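Local coordinates for uncharacterized protein (Uncultured organism, PDB 5IBZ) that belongs to the cyclase family, may have arylformamidase-like activity, and binds acetylphosphate in a pocket that lies beside another subunit, at residues D115-G120 against N270-L275; V160-V165 against A181-A186. One frame throughout, in Å; residues are numbered along the deposited sequence.

In the fold
Both contacts are built on the same mixed sheet, each pinning one of its strands or a strand end to a helix. Contact 1 starts at the end of strand 113-115, and contact 2 takes in the second half of strand 158-163 and the start of helix 164-167; strands 199-203, 244-247 and 278-281 lie between these two strands. The centres are about 23 Å apart and the nearest atoms about 10 Å, with no direct touch. Along the chain, contact 2 is nested inside the long loop that contact 1 closes. Helix 233-239 touches side chains of both. The fold thus separates roles: contact 1 borders the acetylphosphate pocket and a subunit interface, whereas contact 2 is internal strand-to-helix packing.

Contact 1 (D115-G120 against N270-L275); sequences DALSHG and NLLRDL. With UVW (acetylphosphate), chain F.
Part of the wall of the acetylphosphate pocket is formed here by the turn after strand 113-115, which packs on helix 266-275 almost wholly through Leu272. This leucine reaches between the two limbs of the turn. Its CD2 lies 4.1 Å from Leu117 CD2, the two side chains crossing obliquely, and 3.8 Å from Ala116 O, while its CB lies 3.4 Å from Gly120 O. Leu272 CD1 covers the start of Gly120, 3.8 Å from Gly120 CA, where a side chain on residue 120 would collide with it. The cover has a polar cost, since Asp115 O and Gly120 N are buried without a partner.

The turn itself is a type I beta turn, closed by His119 N on Ala116 O. It delivers His119 to the ligand: with CG anti to the backbone N (chi1 173°), the ring's NE2 gives a hydrogen bond of 2.6 Å to O1P of acetylphosphate, with an N-H...O angle of 155° and the phosphorus in the ring plane. At the other nitrogen, ND1 is bonded to the carbonyl of Ala100 of the second subunit, which helps fix the ring's rotation. Asp115 OD1 stands 4.2 Å above one face, toward the rim. An alanine in place of His119 would probably leave O1P without this donor and the carbonyl of Ala100 of the second subunit without its mate. His268 and Arg69 also bond the ligand.

On the helix, Asp274 OD2 accepts from Asn270 ND2 at 2.7 Å, and Asp274 OD1 forms a salt bridge with Arg273. The spacing from Asp115 to His119 matches the D-x-x-x-H end of the cyclase family's signature motif, here lining a ligand pocket completed by Ile250 and Glu281.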
loop_
_atom_site.group_PDB
_atom_site.type_symbol
_atom_site.label_atom_id
_atom_site.label_comp_id
_atom_site.label_asym_id
_atom_site.label_seq_id
_atom_site.Cartn_x
_atom_site.Cartn_y
_atom_site.Cartn_z
ATOM N N ASP B 115 -12.013 11.098 -13.528
ATOM C CA ASP B 115 -12.654 11.403 -12.256
ATOM C C ASP B 115 -14.123 11.120 -12.396
ATOM O O ASP B 115 -14.759 11.583 -13.343
ATOM C CB ASP B 115 -12.424 12.852 -11.872
ATOM C CG ASP B 115 -10.944 13.182 -11.755
ATOM O OD1 ASP B 115 -10.137 12.256 -11.497
ATOM O OD2 ASP B 115 -10.588 14.366 -11.946
ATOM N N ALA B 116 -14.664 10.316 -11.486
ATOM C CA ALA B 116 -16.101 10.012 -11.474
ATOM C C ALA B 116 -16.908 11.207 -11.009
ATOM O O ALA B 116 -16.362 12.173 -10.471
ATOM C CB ALA B 116 -16.376 8.834 -10.573
ATOM N N LEU B 117 -18.219 11.118 -11.181
ATOM C CA LEU B 117 -19.088 12.202 -10.724
ATOM C C LEU B 117 -19.136 12.258 -9.188
ATOM O O LEU B 117 -19.588 13.242 -8.612
ATOM C CB LEU B 117 -20.491 12.033 -11.304
ATOM C CG LEU B 117 -20.533 11.892 -12.817
ATOM C CD1 LEU B 117 -21.980 11.811 -13.274
ATOM C CD2 LEU B 117 -19.799 13.037 -13.535
ATOM N N SER B 118 -18.684 11.194 -8.531
ATOM C CA SER B 118 -18.541 11.184 -7.075
ATOM C C SER B 118 -17.268 11.867 -6.587
ATOM O O SER B 118 -17.039 11.958 -5.388
ATOM C CB SER B 118 -18.569 9.742 -6.560
ATOM O OG SER B 118 -17.731 8.903 -7.349
ATOM N N HIS B 119 -16.410 12.330 -7.499
ATOM C CA HIS B 119 -15.133 12.935 -7.105
ATOM C C HIS B 119 -15.247 14.381 -6.611
ATOM O O HIS B 119 -14.414 14.817 -5.821
ATOM C CB HIS B 119 -14.132 12.888 -8.276
ATOM C CG HIS B 119 -12.853 13.620 -8.022
ATOM N ND1 HIS B 119 -12.008 13.307 -6.978
ATOM C CD2 HIS B 119 -12.268 14.650 -8.680
ATOM C CE1 HIS B 119 -10.963 14.115 -7.001
ATOM N NE2 HIS B 119 -11.098 14.941 -8.026
ATOM N N GLY B 120 -16.235 15.140 -7.094
ATOM C CA GLY B 120 -16.293 16.561 -6.788
ATOM C C GLY B 120 -17.682 17.141 -6.911
ATOM O O GLY B 120 -18.475 16.703 -7.739
ATOM N N ASN B 270 -19.120 22.787 -11.723
ATOM C CA ASN B 270 -20.123 22.842 -12.778
ATOM C C ASN B 270 -20.097 21.567 -13.625
ATOM O O ASN B 270 -21.147 21.031 -13.953
ATOM C CB ASN B 270 -19.916 24.062 -13.683
ATOM C CG ASN B 270 -20.261 25.387 -13.003
ATOM O OD1 ASN B 270 -19.685 26.419 -13.334
ATOM N ND2 ASN B 270 -21.207 25.368 -12.084
ATOM N N LEU B 271 -18.910 21.073 -13.993
ATOM C CA LEU B 271 -18.887 19.880 -14.830
ATOM C C LEU B 271 -19.373 18.644 -14.086
ATOM O O LEU B 271 -20.264 17.934 -14.553
ATOM C CB LEU B 271 -17.494 19.617 -15.380
ATOM C CG LEU B 271 -17.002 20.626 -16.417
ATOM C CD1 LEU B 271 -15.644 20.165 -16.960
ATOM C CD2 LEU B 271 -17.973 20.875 -17.547
ATOM N N LEU B 272 -18.797 18.372 -12.921
ATOM C CA LEU B 272 -19.130 17.127 -12.223
ATOM C C LEU B 272 -20.530 17.122 -11.631
ATOM O O LEU B 272 -21.310 16.213 -11.900
ATOM C CB LEU B 272 -18.108 16.866 -11.121
ATOM C CG LEU B 272 -16.689 16.605 -11.665
ATOM C CD1 LEU B 272 -15.706 16.590 -10.520
ATOM C CD2 LEU B 272 -16.563 15.334 -12.482
ATOM N N ARG B 273 -20.849 18.141 -10.843
ATOM C CA ARG B 273 -22.157 18.214 -10.200
ATOM C C ARG B 273 -23.287 18.665 -11.116
ATOM O O ARG B 273 -24.336 18.027 -11.153
ATOM C CB ARG B 273 -22.104 19.147 -8.991
ATOM C CG ARG B 273 -23.448 19.352 -8.334
ATOM C CD ARG B 273 -23.363 20.446 -7.335
ATOM N NE ARG B 273 -24.543 20.563 -6.505
ATOM C CZ ARG B 273 -25.572 21.365 -6.733
ATOM N NH1 ARG B 273 -25.623 22.110 -7.833
ATOM N NH2 ARG B 273 -26.579 21.411 -5.861
ATOM N N ASP B 274 -23.112 19.779 -11.816
ATOM C CA ASP B 274 -24.242 20.344 -12.529
ATOM C C ASP B 274 -24.510 19.593 -13.847
ATOM O O ASP B 274 -25.668 19.285 -14.152
ATOM C CB ASP B 274 -24.010 21.839 -12.782
ATOM C CG ASP B 274 -23.933 22.649 -11.495
ATOM O OD1 ASP B 274 -24.597 22.269 -10.520
ATOM O OD2 ASP B 274 -23.209 23.666 -11.460
ATOM N N LEU B 275 -23.470 19.326 -14.637
ATOM C CA LEU B 275 -23.649 18.667 -15.943
ATOM C C LEU B 275 -23.500 17.144 -15.939
ATOM O O LEU B 275 -23.971 16.465 -16.867
ATOM C CB LEU B 275 -22.651 19.239 -16.957
ATOM C CG LEU B 275 -22.684 20.746 -17.208
ATOM C CD1 LEU B 275 -21.766 21.085 -18.387
ATOM C CD2 LEU B 275 -24.085 21.249 -17.449
HETATM C C1 UVW F . -7.110 18.932 -7.507
HETATM O O1 UVW F . -6.846 18.030 -6.788
HETATM C C1M UVW F . -6.739 20.360 -7.113
HETATM O O2 UVW F . -7.758 18.718 -8.727
HETATM P P UVW F . -8.341 17.255 -9.198
HETATM O O1P UVW F . -9.127 16.598 -8.087
HETATM O O2P UVW F . -9.227 17.532 -10.390
HETATM O O3P UVW F . -7.231 16.323 -9.611
#

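Contact 2 (V160-V165 against A181-A186); sequences VLVDIV and ADLEGA
Ala186 N to Asp182 O, a helical bond of 2.9 Å, closes beside Ile164. The CD1 methyl of Ile164 rests 3.7 Å from that same Asp182 O, then reaches on to Leu183 CD2 and to Ala186 CB, each at 3.9 Å. CD1 is turned back beside CA (chi2 -67°), which brings it onto these three partners. Leu183 CD2 is shared: it also meets Val162 CG1 at 3.8 Å, the valine and leucine side chains crossing at about a right angle. The other valine methyl, CG2, comes within 3.4 Å of Ala186 CB, although Val162 has a second conformer, so this tightness is doubtful. The side chains that join the segments are therefore apolar, and the polar ends find partners outside: Tyr176 OH bonds Asp182 OD2, and Lys168 forms a salt bridge with Asp182 OD1. Asp163 is the N-cap of helix 164-167, and Gln190 bonds both Leu161 O and Asp163 N, tying the far end of helix 180-190 to the strand. Strand 158-163, helix 180-190 and the adjacent parallel strand 199-203 make a beta-alpha-beta crossover; Leu200 and Ile202 extend the floor under Val162, while Thr233 and Trp236 of helix 233-239 pack against Leu183.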
loop_
_atom_site.group_PDB
_atom_site.type_symbol
_atom_site.label_atom_id
_atom_site.label_comp_id
_atom_site.label_asym_id
_atom_site.label_seq_id
_atom_site.Cartn_x
_atom_site.Cartn_y
_atom_site.Cartn_z
ATOM N N VAL B 160 -12.111 13.450 -29.919
ATOM C CA VAL B 160 -11.641 14.542 -30.745
ATOM C C VAL B 160 -10.545 15.289 -29.989
ATOM O O VAL B 160 -10.759 15.731 -28.842
ATOM C CB VAL B 160 -12.779 15.514 -31.110
ATOM C CG1 VAL B 160 -12.244 16.661 -32.014
ATOM C CG2 VAL B 160 -13.911 14.754 -31.782
ATOM N N LEU B 161 -9.378 15.395 -30.622
ATOM C CA LEU B 161 -8.279 16.214 -30.117
ATOM C C LEU B 161 -8.445 17.650 -30.539
ATOM O O LEU B 161 -8.659 17.930 -31.714
ATOM C CB LEU B 161 -6.926 15.710 -30.626
ATOM C CG LEU B 161 -5.712 16.578 -30.295
ATOM C CD1 LEU B 161 -5.411 16.545 -28.816
ATOM C CD2 LEU B 161 -4.503 16.120 -31.113
ATOM N N VAL B 162 -8.366 18.558 -29.568
ATOM C CA VAL B 162 -8.197 19.962 -29.890
ATOM C C VAL B 162 -6.822 20.405 -29.370
ATOM O O VAL B 162 -6.550 20.413 -28.159
ATOM C CB VAL B 162 -9.371 20.818 -29.331
ATOM C CG1 VAL B 162 -9.492 20.741 -27.812
ATOM C CG2 VAL B 162 -9.270 22.241 -29.817
ATOM N N ASP B 163 -5.951 20.740 -30.311
ATOM C CA ASP B 163 -4.563 21.053 -30.004
ATOM C C ASP B 163 -4.445 22.542 -29.783
ATOM O O ASP B 163 -4.144 23.308 -30.687
ATOM C CB ASP B 163 -3.651 20.573 -31.115
ATOM C CG ASP B 163 -2.180 20.607 -30.726
ATOM O OD1 ASP B 163 -1.830 21.290 -29.739
ATOM O OD2 ASP B 163 -1.383 19.953 -31.447
ATOM N N ILE B 164 -4.700 22.956 -28.558
ATOM C CA ILE B 164 -4.683 24.376 -28.244
ATOM C C ILE B 164 -3.256 24.924 -28.325
ATOM O O ILE B 164 -3.042 26.059 -28.749
ATOM C CB ILE B 164 -5.301 24.636 -26.859
ATOM C CG1 ILE B 164 -6.776 24.193 -26.837
ATOM C CG2 ILE B 164 -5.205 26.113 -26.504
ATOM C CD1 ILE B 164 -7.690 25.015 -27.721
ATOM N N VAL B 165 -2.272 24.107 -27.954
ATOM C CA VAL B 165 -0.865 24.505 -28.063
ATOM C C VAL B 165 -0.555 24.923 -29.509
ATOM O O VAL B 165 -0.013 26.011 -29.749
ATOM C CB VAL B 165 0.085 23.365 -27.578
ATOM C CG1 VAL B 165 1.524 23.647 -27.937
ATOM C CG2 VAL B 165 -0.050 23.170 -26.061
ATOM N N ALA B 181 -13.680 30.646 -27.100
ATOM C CA ALA B 181 -13.231 31.114 -28.399
ATOM C C ALA B 181 -11.983 30.354 -28.853
ATOM O O ALA B 181 -11.835 30.054 -30.029
ATOM C CB ALA B 181 -12.959 32.601 -28.343
ATOM N N ASP B 182 -11.090 30.042 -27.921
ATOM C CA ASP B 182 -9.904 29.239 -28.252
ATOM C C ASP B 182 -10.297 27.851 -28.743
ATOM O O ASP B 182 -9.767 27.334 -29.744
ATOM C CB ASP B 182 -8.984 29.065 -27.043
ATOM C CG ASP B 182 -8.366 30.336 -26.562
ATOM O OD1 ASP B 182 -8.206 31.299 -27.361
ATOM O OD2 ASP B 182 -7.977 30.335 -25.366
ATOM N N LEU B 183 -11.219 27.215 -28.024
ATOM C CA LEU B 183 -11.647 25.870 -28.381
ATOM C C LEU B 183 -12.337 25.860 -29.753
ATOM O O LEU B 183 -12.033 25.031 -30.604
ATOM C CB LEU B 183 -12.567 25.308 -27.298
ATOM C CG LEU B 183 -11.863 25.006 -25.978
ATOM C CD1 LEU B 183 -12.873 24.871 -24.861
ATOM C CD2 LEU B 183 -11.027 23.743 -26.091
ATOM N N GLU B 184 -13.256 26.798 -29.984
ATOM C CA GLU B 184 -13.936 26.867 -31.284
ATOM C C GLU B 184 -12.971 27.240 -32.411
ATOM O O GLU B 184 -13.073 26.724 -33.532
ATOM C CB GLU B 184 -15.096 27.863 -31.222
ATOM C CG GLU B 184 -16.151 27.419 -30.253
ATOM C CD GLU B 184 -17.474 28.146 -30.439
ATOM O OE1 GLU B 184 -17.515 29.376 -30.223
ATOM O OE2 GLU B 184 -18.466 27.477 -30.801
ATOM N N GLY B 185 -12.017 28.106 -32.096
ATOM C CA GLY B 185 -11.058 28.576 -33.077
ATOM C C GLY B 185 -10.128 27.463 -33.500
ATOM O O GLY B 185 -9.790 27.334 -34.683
ATOM N N ALA B 186 -9.687 26.678 -32.528
ATOM C CA ALA B 186 -8.800 25.561 -32.821
ATOM C C ALA B 186 -9.509 24.481 -33.624
ATOM O O ALA B 186 -8.972 23.956 -34.589
ATOM C CB ALA B 186 -8.242 24.988 -31.535
#